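Local coordinates for tyrosine aminotransferase (Leishmania infantum, PDB 4IX8), which probably transfers the amino group of L-tyrosine to 2-oxoglutarate with the help of pyridoxal 5'-phosphate, at residues V166-F171 against C185-L190; D162-C167 against T211-I216; Y354-E359 against E430-I435. One frame throughout, in Å; residues are numbered along the deposited sequence.

Contact 1: V166-F171 against C185-L190; sequences VCAPSF and CRYYYL
Val166 pairs with Tyr187, Cys167 with Tyr188 and Ala168 with Tyr189 as parallel strand neighbours, their short axes inclined at 49°. Four backbone hydrogen bonds fix this register: Val166 N to Arg186 O, Tyr188 N to Val166 O, Ala168 N to Tyr188 O and Leu190 N to Ala168 O.

The Tyr188 ring lies under the neighbouring strand's backbone. With its CG between the backbone N and the carbonyl carbon (chi1 63°), the ring folds back until Cys167 CA stands 3.6 Å from its centroid, a CH-pi contact over the face. Its phenol end meets Cys167 CB, at 3.2 Å from Tyr188 OH, but the hydroxyl's polar partner is Val215 O, one strand further on.

Such a pairing, with helix 173-181 linking the two strands in the chain, is a beta-alpha-beta crossover in the mixed sheet of the large, cofactor-binding domain of this fold type I family. On the helix-bearing side, Val166 CG2 touches Cys185 SG at 3.7 Å.

Ala168 CB presses on the Tyr187 ring, 3.9 Å from its centroid and 26° off the normal, while Val166 O lies at the ring's edge. Beyond the ring, one water joins Tyr187 OH (2.7 Å) to Ser170 OG (2.8 Å). On the face that carries Tyr188, Leu190 CD1 approaches Cys167 CB at 3.8 Å and Pro169 O at 3.4 Å, beside the cis peptide that precedes Pro169.

Contact 2: D162-C167 against T211-I216; sequences DNILVC and TKAFVI
Leu165 and Phe214 sit opposite each other on adjacent parallel strands of the large-domain sheet, where 163-168 is flanked by 211-217 and 184-191. The short axes run 4.7 Å apart at closest, with only 24° between their directions. The pairing is interrupted by a beta bulge: Asn163 is matched with Thr211 but Leu165 with Phe214, so the 211-216 strand spends one extra residue. Lys212 carries the irregularity, its psi of -13° being far from extended, and its N still reaches Asn163 O. Past the bulge the bond from Leu165 N to Ala213 O is nearly straight at 175°, and that from Val215 N to Leu165 O is similarly so.

On the face bearing Leu165, that side chain is the bump. Its CB lies 3.6 Å from Phe214 CD2, its CD1 also meets CD2 and CE2 of the ring, and its CG comes against Thr211 CG2, so the leucine fills the hollow between phenylalanine and threonine. Phe214 in turn stacks on Tyr188 and meets Phe238.

On the face toward helix 173-181 the fit is made by beta-branched side chains and an alanine. Ile164 straddles two neighbours: CG2 drops onto Ala213 CB at 3.7 Å, while CD1 reaches Val215 CG2 at 4.0 Å. Val166 and Val215 run alongside each other, CG2 next to CG2, and Tyr174 of the helix touches both.

At the start of the strands Lys212 curls back, bent at three torsions, to place NZ 3.0 Å from Asp162 OD1 in a salt bridge whose hydrogen bond is weak; Asp162 OD2 also accepts from Asn159 N. Asn163 ND2 is held by Asp208 OD1, and Thr211 OG1 donates to Asn163 OD1 at 2.7 Å, lying in the amide plane on an oxygen lone pair.

Contact 3: Y354-E359 against E430-I435; sequences YARLLE and EAVDRI
Arg356 reaches across to Val432 and Asp433 and uses its guanidinium in two ways. Val432 CG1 lies over one face, 3.8 Å from Arg356 NH2 and displaced toward the rim of the group. At the edge, Arg356 NH2 donates to Asp433 OD1 over 2.6 Å, with 154° at the hydrogen, in a salt bridge. The arginine plane and the carboxylate plane are turned 56° apart, and a single oxygen carries the bond, approached nearly end-on to its C-O bond. This is therefore not a flat, two-pronged pairing. A bend at chi3 (29°) brings the group alongside the valine; its NH1 also makes a weak hydrogen bond to Asn429 OD1.

Val432 is the centre of the apolar half. Its two methyls are shared out: CG1 meets the arginine and Leu357 CD2, whereas CG2 meets Tyr354 CD1 at 4.2 Å, obliquely to the ring. Leu357 CD2 sits between Val432 CG1 (3.9 Å) and Ile435 CG2 (3.8 Å), the leucine and isoleucine side chains set roughly perpendicular. These residues join the end region of helix 337-355 to helix 425-442, beside the sheet of the smaller, largely C-terminal domain, as in fold type I aminotransferases. Tyr354 ties the helix to that sheet, its OH bonding to Thr420 O.

Because Asp433 is exposed, water can probably compete for its carboxylate, so the salt bridge is likely to add direction to a contact whose burial comes chiefly from Val432, Arg356 and Leu357, the arginine packing over the valine as well as pairing with the acid.

In the fold
Of these segments, strand 163-168 comes first from the N terminus and serves as the common start of two closures. Contact 1 closes first, after helix 173-181, when 185-190 returns alongside; contact 2 closes later, when 211-216 comes in on the other edge of the same strand. The shorter loop thus falls within the longer one, and both contacts share Val166 and Cys167. Their centres are 9 Å apart, and they touch directly. Contact 3 opens only after both have closed, joining 354-359 to 430-435 near the C terminus. Its centre lies about 28 Å from that of contact 1 and 36 Å from that of contact 2, beside the other sheet.

Contact 1: V166-F171 against C185-L190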
loop_
_atom_site.group_PDB
_atom_site.type_symbol
_atom_site.label_atom_id
_atom_site.label_comp_id
_atom_site.label_asym_id
_atom_site.label_seq_id
_atom_site.Cartn_x
_atom_site.Cartn_y
_atom_site.Cartn_z
ATOM N N VAL A 166 -15.910 -14.196 8.775
ATOM C CA VAL A 166 -15.743 -13.862 7.345
ATOM C C VAL A 166 -16.465 -14.890 6.467
ATOM O O VAL A 166 -16.422 -16.093 6.754
ATOM C CB VAL A 166 -14.300 -13.848 6.926
ATOM C CG1 VAL A 166 -14.171 -13.405 5.464
ATOM C CG2 VAL A 166 -13.488 -12.934 7.861
ATOM N N CYS A 167 -17.166 -14.432 5.432
ATOM C CA CYS A 167 -17.835 -15.354 4.524
ATOM C C CYS A 167 -16.819 -16.253 3.825
ATOM O O CYS A 167 -15.682 -15.858 3.598
ATOM C CB CYS A 167 -18.675 -14.594 3.504
ATOM S SG CYS A 167 -17.646 -13.389 2.694
ATOM N N ALA A 168 -17.251 -17.466 3.488
ATOM C CA ALA A 168 -16.535 -18.365 2.561
ATOM C C ALA A 168 -17.588 -18.868 1.592
ATOM O O ALA A 168 -18.631 -19.321 2.019
ATOM C CB ALA A 168 -15.887 -19.529 3.260
ATOM N N PRO A 169 -17.327 -18.806 0.282
ATOM C CA PRO A 169 -16.077 -18.366 -0.335
ATOM C C PRO A 169 -15.935 -16.863 -0.369
ATOM O O PRO A 169 -16.921 -16.132 -0.351
ATOM C CB PRO A 169 -16.164 -18.946 -1.748
ATOM C CG PRO A 169 -17.625 -19.010 -2.043
ATOM C CD PRO A 169 -18.298 -19.299 -0.711
ATOM N N SER A 170 -14.696 -16.407 -0.447
ATOM C CA SER A 170 -14.409 -15.008 -0.302
ATOM C C SER A 170 -13.146 -14.635 -1.017
ATOM O O SER A 170 -12.199 -15.428 -1.083
ATOM C CB SER A 170 -14.273 -14.641 1.193
ATOM O OG SER A 170 -13.378 -15.537 1.832
ATOM N N PHE A 171 -13.126 -13.381 -1.459
ATOM C CA PHE A 171 -11.923 -12.665 -1.888
ATOM C C PHE A 171 -10.824 -12.961 -0.871
ATOM O O PHE A 171 -11.019 -12.735 0.304
ATOM C CB PHE A 171 -12.221 -11.160 -1.940
ATOM C CG PHE A 171 -11.050 -10.296 -2.337
ATOM C CD1 PHE A 171 -10.400 -10.470 -3.543
ATOM C CD2 PHE A 171 -10.631 -9.262 -1.509
ATOM C CE1 PHE A 171 -9.317 -9.645 -3.901
ATOM C CE2 PHE A 171 -9.566 -8.442 -1.858
ATOM C CZ PHE A 171 -8.899 -8.639 -3.043
ATOM N N CYS A 185 -9.316 -15.973 11.049
ATOM C CA CYS A 185 -10.392 -15.866 10.038
ATOM C C CYS A 185 -11.342 -17.022 10.223
ATOM O O CYS A 185 -11.037 -18.168 9.914
ATOM C CB CYS A 185 -9.816 -15.874 8.630
ATOM S SG CYS A 185 -11.027 -15.577 7.302
ATOM N N ARG A 186 -12.463 -16.736 10.851
ATOM C CA ARG A 186 -13.419 -17.764 11.214
ATOM C C ARG A 186 -14.553 -17.695 10.209
ATOM O O ARG A 186 -15.324 -16.729 10.173
ATOM C CB ARG A 186 -13.931 -17.597 12.648
ATOM C CG ARG A 186 -14.829 -18.735 13.112
ATOM C CD ARG A 186 -15.061 -18.672 14.646
ATOM N NE ARG A 186 -13.827 -18.816 15.433
ATOM C CZ ARG A 186 -13.752 -18.709 16.767
ATOM N NH1 ARG A 186 -14.816 -18.422 17.496
ATOM N NH2 ARG A 186 -12.585 -18.853 17.370
ATOM N N TYR A 187 -14.590 -18.700 9.355
ATOM C CA TYR A 187 -15.508 -18.739 8.244
ATOM C C TYR A 187 -16.904 -19.054 8.645
ATOM O O TYR A 187 -17.124 -20.036 9.369
ATOM C CB TYR A 187 -15.049 -19.787 7.247
ATOM C CG TYR A 187 -13.886 -19.371 6.382
ATOM C CD1 TYR A 187 -13.861 -18.142 5.748
ATOM C CD2 TYR A 187 -12.836 -20.229 6.170
ATOM C CE1 TYR A 187 -12.792 -17.793 4.914
ATOM C CE2 TYR A 187 -11.778 -19.884 5.364
ATOM C CZ TYR A 187 -11.754 -18.686 4.733
ATOM O OH TYR A 187 -10.679 -18.409 3.921
ATOM N N TYR A 188 -17.859 -18.267 8.156
ATOM C CA TYR A 188 -19.257 -18.739 8.079
ATOM C C TYR A 188 -19.524 -19.013 6.575
ATOM O O TYR A 188 -18.879 -18.399 5.718
ATOM C CB TYR A 188 -20.238 -17.725 8.692
ATOM C CG TYR A 188 -20.242 -16.435 7.958
ATOM C CD1 TYR A 188 -21.013 -16.278 6.820
ATOM C CD2 TYR A 188 -19.430 -15.387 8.344
ATOM C CE1 TYR A 188 -21.001 -15.109 6.109
ATOM C CE2 TYR A 188 -19.411 -14.203 7.630
ATOM C CZ TYR A 188 -20.211 -14.079 6.520
ATOM O OH TYR A 188 -20.225 -12.932 5.784
ATOM N N TYR A 189 -20.442 -19.915 6.236
ATOM C CA TYR A 189 -20.541 -20.382 4.850
ATOM C C TYR A 189 -21.706 -19.714 4.132
ATOM O O TYR A 189 -22.720 -19.344 4.731
ATOM C CB TYR A 189 -20.602 -21.946 4.811
ATOM C CG TYR A 189 -19.227 -22.474 5.211
ATOM C CD1 TYR A 189 -18.173 -22.475 4.302
ATOM C CD2 TYR A 189 -18.944 -22.854 6.525
ATOM C CE1 TYR A 189 -16.864 -22.874 4.677
ATOM C CE2 TYR A 189 -17.634 -23.263 6.917
ATOM C CZ TYR A 189 -16.601 -23.276 5.982
ATOM O OH TYR A 189 -15.301 -23.679 6.317
ATOM N N LEU A 190 -21.472 -19.453 2.848
ATOM C CA LEU A 190 -22.476 -18.880 1.966
ATOM C C LEU A 190 -23.223 -20.046 1.304
ATOM O O LEU A 190 -22.629 -21.101 1.068
ATOM C CB LEU A 190 -21.833 -17.962 0.924
ATOM C CG LEU A 190 -21.076 -16.751 1.470
ATOM C CD1 LEU A 190 -20.273 -16.028 0.362
ATOM C CD2 LEU A 190 -22.041 -15.792 2.126
HETATM O O HOH W 1 -10.843 -16.710 1.783
#

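Contact 2: D162-C167 against T211-I216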
loop_
_atom_site.group_PDB
_atom_site.type_symbol
_atom_site.label_atom_id
_atom_site.label_comp_id
_atom_site.label_asym_id
_atom_site.label_seq_id
_atom_site.Cartn_x
_atom_site.Cartn_y
_atom_site.Cartn_z
ATOM N N ASP A 162 -7.469 -12.647 18.589
ATOM C CA ASP A 162 -8.858 -12.323 18.285
ATOM C C ASP A 162 -9.311 -13.114 17.067
ATOM O O ASP A 162 -8.478 -13.671 16.327
ATOM C CB ASP A 162 -9.013 -10.838 18.005
ATOM C CG ASP A 162 -8.941 -10.000 19.276
ATOM O OD1 ASP A 162 -9.142 -10.586 20.354
ATOM O OD2 ASP A 162 -8.750 -8.755 19.197
ATOM N N ASN A 163 -10.618 -13.138 16.847
ATOM C CA ASN A 163 -11.159 -13.680 15.607
ATOM C C ASN A 163 -12.205 -12.766 14.968
ATOM O O ASN A 163 -12.772 -11.934 15.646
ATOM C CB ASN A 163 -11.739 -15.062 15.874
ATOM C CG ASN A 163 -12.979 -15.030 16.794
ATOM O OD1 ASN A 163 -14.115 -14.828 16.325
ATOM N ND2 ASN A 163 -12.775 -15.332 18.093
ATOM N N ILE A 164 -12.404 -12.893 13.650
ATOM C CA ILE A 164 -13.522 -12.245 12.950
ATOM C C ILE A 164 -14.286 -13.266 12.123
ATOM O O ILE A 164 -13.731 -14.296 11.745
ATOM C CB ILE A 164 -13.080 -11.108 12.022
ATOM C CG1 ILE A 164 -12.001 -11.581 11.058
ATOM C CG2 ILE A 164 -12.544 -9.940 12.823
ATOM C CD1 ILE A 164 -11.727 -10.551 9.982
ATOM N N LEU A 165 -15.570 -12.991 11.889
ATOM C CA LEU A 165 -16.422 -13.850 11.097
ATOM C C LEU A 165 -16.369 -13.339 9.688
ATOM O O LEU A 165 -16.715 -12.194 9.445
ATOM C CB LEU A 165 -17.869 -13.883 11.620
ATOM C CG LEU A 165 -18.037 -14.404 13.057
ATOM C CD1 LEU A 165 -19.494 -14.601 13.404
ATOM C CD2 LEU A 165 -17.353 -15.677 13.252
ATOM N N VAL A 166 -15.910 -14.196 8.775
ATOM C CA VAL A 166 -15.743 -13.862 7.345
ATOM C C VAL A 166 -16.465 -14.890 6.467
ATOM O O VAL A 166 -16.422 -16.093 6.754
ATOM C CB VAL A 166 -14.300 -13.848 6.926
ATOM C CG1 VAL A 166 -14.171 -13.405 5.464
ATOM C CG2 VAL A 166 -13.488 -12.934 7.861
ATOM N N CYS A 167 -17.166 -14.432 5.432
ATOM C CA CYS A 167 -17.835 -15.354 4.524
ATOM C C CYS A 167 -16.819 -16.253 3.825
ATOM O O CYS A 167 -15.682 -15.858 3.598
ATOM C CB CYS A 167 -18.675 -14.594 3.504
ATOM S SG CYS A 167 -17.646 -13.389 2.694
ATOM N N THR A 211 -14.440 -12.588 19.448
ATOM C CA THR A 211 -14.914 -12.258 18.105
ATOM C C THR A 211 -15.084 -10.740 17.990
ATOM O O THR A 211 -15.857 -10.171 18.746
ATOM C CB THR A 211 -16.287 -12.927 17.815
ATOM O OG1 THR A 211 -16.212 -14.351 17.942
ATOM C CG2 THR A 211 -16.775 -12.592 16.486
ATOM N N LYS A 212 -14.446 -10.096 17.015
ATOM C CA LYS A 212 -14.392 -8.634 16.952
ATOM C C LYS A 212 -15.126 -7.983 15.796
ATOM O O LYS A 212 -15.314 -6.776 15.802
ATOM C CB LYS A 212 -12.932 -8.155 16.920
ATOM C CG LYS A 212 -12.174 -8.511 18.187
ATOM C CD LYS A 212 -12.726 -7.809 19.431
ATOM C CE LYS A 212 -12.563 -8.662 20.687
ATOM N NZ LYS A 212 -11.201 -8.573 21.266
ATOM N N ALA A 213 -15.530 -8.752 14.795
ATOM C CA ALA A 213 -16.193 -8.175 13.640
ATOM C C ALA A 213 -16.885 -9.251 12.816
ATOM O O ALA A 213 -16.611 -10.434 12.957
ATOM C CB ALA A 213 -15.175 -7.405 12.771
ATOM N N PHE A 214 -17.820 -8.806 11.992
ATOM C CA PHE A 214 -18.501 -9.624 11.004
ATOM C C PHE A 214 -18.214 -8.992 9.648
ATOM O O PHE A 214 -18.539 -7.836 9.445
ATOM C CB PHE A 214 -19.985 -9.643 11.264
ATOM C CG PHE A 214 -20.724 -10.709 10.529
ATOM C CD1 PHE A 214 -21.302 -10.445 9.307
ATOM C CD2 PHE A 214 -20.894 -11.955 11.081
ATOM C CE1 PHE A 214 -22.007 -11.437 8.619
ATOM C CE2 PHE A 214 -21.599 -12.932 10.416
ATOM C CZ PHE A 214 -22.162 -12.669 9.181
ATOM N N VAL A 215 -17.584 -9.732 8.744
ATOM C CA VAL A 215 -17.251 -9.214 7.435
ATOM C C VAL A 215 -18.214 -9.747 6.377
ATOM O O VAL A 215 -18.440 -10.957 6.316
ATOM C CB VAL A 215 -15.843 -9.599 6.995
ATOM C CG1 VAL A 215 -15.601 -9.089 5.592
ATOM C CG2 VAL A 215 -14.781 -9.056 7.953
ATOM N N ILE A 216 -18.780 -8.850 5.555
ATOM C CA ILE A 216 -19.488 -9.278 4.367
ATOM C C ILE A 216 -18.864 -8.654 3.139
ATOM O O ILE A 216 -18.164 -7.629 3.225
ATOM C CB ILE A 216 -20.991 -8.946 4.391
ATOM C CG1 ILE A 216 -21.225 -7.459 4.409
ATOM C CG2 ILE A 216 -21.687 -9.665 5.555
ATOM C CD1 ILE A 216 -22.683 -7.088 4.277
#

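Contact 3: Y354-E359 against E430-I435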
loop_
_atom_site.group_PDB
_atom_site.type_symbol
_atom_site.label_atom_id
_atom_site.label_comp_id
_atom_site.label_asym_id
_atom_site.label_seq_id
_atom_site.Cartn_x
_atom_site.Cartn_y
_atom_site.Cartn_z
ATOM N N TYR A 354 -21.670 -18.318 -19.970
ATOM C CA TYR A 354 -21.490 -19.393 -18.983
ATOM C C TYR A 354 -22.770 -20.215 -18.826
ATOM O O TYR A 354 -22.721 -21.416 -18.548
ATOM C CB TYR A 354 -21.060 -18.830 -17.641
ATOM C CG TYR A 354 -19.577 -18.473 -17.643
ATOM C CD1 TYR A 354 -18.600 -19.453 -17.737
ATOM C CD2 TYR A 354 -19.169 -17.143 -17.618
ATOM C CE1 TYR A 354 -17.240 -19.109 -17.759
ATOM C CE2 TYR A 354 -17.816 -16.791 -17.650
ATOM C CZ TYR A 354 -16.862 -17.774 -17.728
ATOM O OH TYR A 354 -15.528 -17.417 -17.738
ATOM N N ALA A 355 -23.900 -19.560 -19.065
ATOM C CA ALA A 355 -25.195 -20.207 -18.937
ATOM C C ALA A 355 -25.242 -21.388 -19.888
ATOM O O ALA A 355 -25.894 -22.378 -19.592
ATOM C CB ALA A 355 -26.329 -19.226 -19.231
ATOM N N ARG A 356 -24.504 -21.315 -20.987
ATOM C CA ARG A 356 -24.497 -22.410 -21.950
ATOM C C ARG A 356 -24.025 -23.707 -21.314
ATOM O O ARG A 356 -24.443 -24.774 -21.746
ATOM C CB ARG A 356 -23.613 -22.099 -23.170
ATOM C CG ARG A 356 -24.153 -21.019 -24.122
ATOM C CD ARG A 356 -23.218 -20.830 -25.396
ATOM N NE ARG A 356 -22.539 -22.094 -25.704
ATOM C CZ ARG A 356 -21.247 -22.227 -25.969
ATOM N NH1 ARG A 356 -20.458 -21.173 -26.067
ATOM N NH2 ARG A 356 -20.749 -23.434 -26.169
ATOM N N LEU A 357 -23.212 -23.621 -20.269
ATOM C CA LEU A 357 -22.739 -24.819 -19.567
ATOM C C LEU A 357 -23.882 -25.638 -18.946
ATOM O O LEU A 357 -23.754 -26.852 -18.778
ATOM C CB LEU A 357 -21.756 -24.447 -18.452
ATOM C CG LEU A 357 -20.364 -23.975 -18.900
ATOM C CD1 LEU A 357 -19.653 -23.378 -17.755
ATOM C CD2 LEU A 357 -19.526 -25.117 -19.513
ATOM N N LEU A 358 -25.004 -24.981 -18.655
ATOM C CA LEU A 358 -26.153 -25.635 -18.032
ATOM C C LEU A 358 -27.007 -26.420 -19.043
ATOM O O LEU A 358 -27.824 -27.257 -18.649
ATOM C CB LEU A 358 -27.021 -24.587 -17.349
ATOM C CG LEU A 358 -26.317 -23.763 -16.272
ATOM C CD1 LEU A 358 -27.213 -22.651 -15.751
ATOM C CD2 LEU A 358 -25.873 -24.647 -15.121
ATOM N N GLU A 359 -26.809 -26.172 -20.340
ATOM C CA GLU A 359 -27.609 -26.845 -21.350
ATOM C C GLU A 359 -27.135 -28.282 -21.595
ATOM O O GLU A 359 -27.853 -29.059 -22.186
ATOM C CB GLU A 359 -27.599 -26.052 -22.663
ATOM C CG GLU A 359 -28.200 -24.662 -22.535
ATOM C CD GLU A 359 -27.966 -23.777 -23.765
ATOM O OE1 GLU A 359 -27.497 -24.258 -24.816
ATOM O OE2 GLU A 359 -28.247 -22.568 -23.671
ATOM N N GLU A 430 -15.210 -19.648 -26.759
ATOM C CA GLU A 430 -14.220 -20.653 -27.083
ATOM C C GLU A 430 -13.837 -21.481 -25.856
ATOM O O GLU A 430 -13.665 -22.689 -25.946
ATOM C CB GLU A 430 -12.969 -20.001 -27.653
ATOM C CG GLU A 430 -11.985 -21.008 -28.226
ATOM C CD GLU A 430 -10.786 -20.356 -28.913
ATOM O OE1 GLU A 430 -10.690 -19.104 -28.939
ATOM O OE2 GLU A 430 -9.966 -21.106 -29.485
ATOM N N ALA A 431 -13.765 -20.849 -24.696
ATOM C CA ALA A 431 -13.279 -21.542 -23.510
ATOM C C ALA A 431 -14.356 -22.499 -22.974
ATOM O O ALA A 431 -14.060 -23.607 -22.512
ATOM C CB ALA A 431 -12.869 -20.551 -22.455
ATOM N N VAL A 432 -15.602 -22.046 -23.018
ATOM C CA VAL A 432 -16.744 -22.872 -22.638
ATOM C C VAL A 432 -16.857 -24.112 -23.508
ATOM O O VAL A 432 -17.236 -25.173 -23.006
ATOM C CB VAL A 432 -18.051 -22.061 -22.702
ATOM C CG1 VAL A 432 -19.277 -22.967 -22.714
ATOM C CG2 VAL A 432 -18.108 -21.082 -21.527
ATOM N N ASP A 433 -16.562 -23.984 -24.806
ATOM C CA ASP A 433 -16.612 -25.150 -25.694
ATOM C C ASP A 433 -15.617 -26.199 -25.199
ATOM O O ASP A 433 -15.935 -27.384 -25.145
ATOM C CB ASP A 433 -16.279 -24.789 -27.166
ATOM C CG ASP A 433 -17.347 -23.919 -27.844
ATOM O OD1 ASP A 433 -18.488 -23.890 -27.365
ATOM O OD2 ASP A 433 -17.046 -23.255 -28.865
ATOM N N ARG A 434 -14.419 -25.760 -24.807
ATOM C CA ARG A 434 -13.380 -26.698 -24.378
ATOM C C ARG A 434 -13.711 -27.356 -23.048
ATOM O O ARG A 434 -13.356 -28.515 -22.802
ATOM C CB ARG A 434 -12.042 -25.988 -24.277
ATOM C CG ARG A 434 -11.511 -25.490 -25.621
ATOM C CD ARG A 434 -10.072 -25.026 -25.427
ATOM N NE ARG A 434 -9.627 -24.056 -26.418
ATOM C CZ ARG A 434 -8.479 -23.386 -26.345
ATOM N NH1 ARG A 434 -7.658 -23.578 -25.319
ATOM N NH2 ARG A 434 -8.156 -22.524 -27.306
ATOM N N ILE A 435 -14.458 -26.625 -22.231
ATOM C CA ILE A 435 -14.880 -27.108 -20.946
ATOM C C ILE A 435 -15.946 -28.183 -21.136
ATOM O O ILE A 435 -15.920 -29.224 -20.477
ATOM C CB ILE A 435 -15.417 -25.972 -20.119
ATOM C CG1 ILE A 435 -14.254 -25.063 -19.727
ATOM C CG2 ILE A 435 -16.071 -26.494 -18.836
ATOM C CD1 ILE A 435 -14.650 -23.729 -19.258
#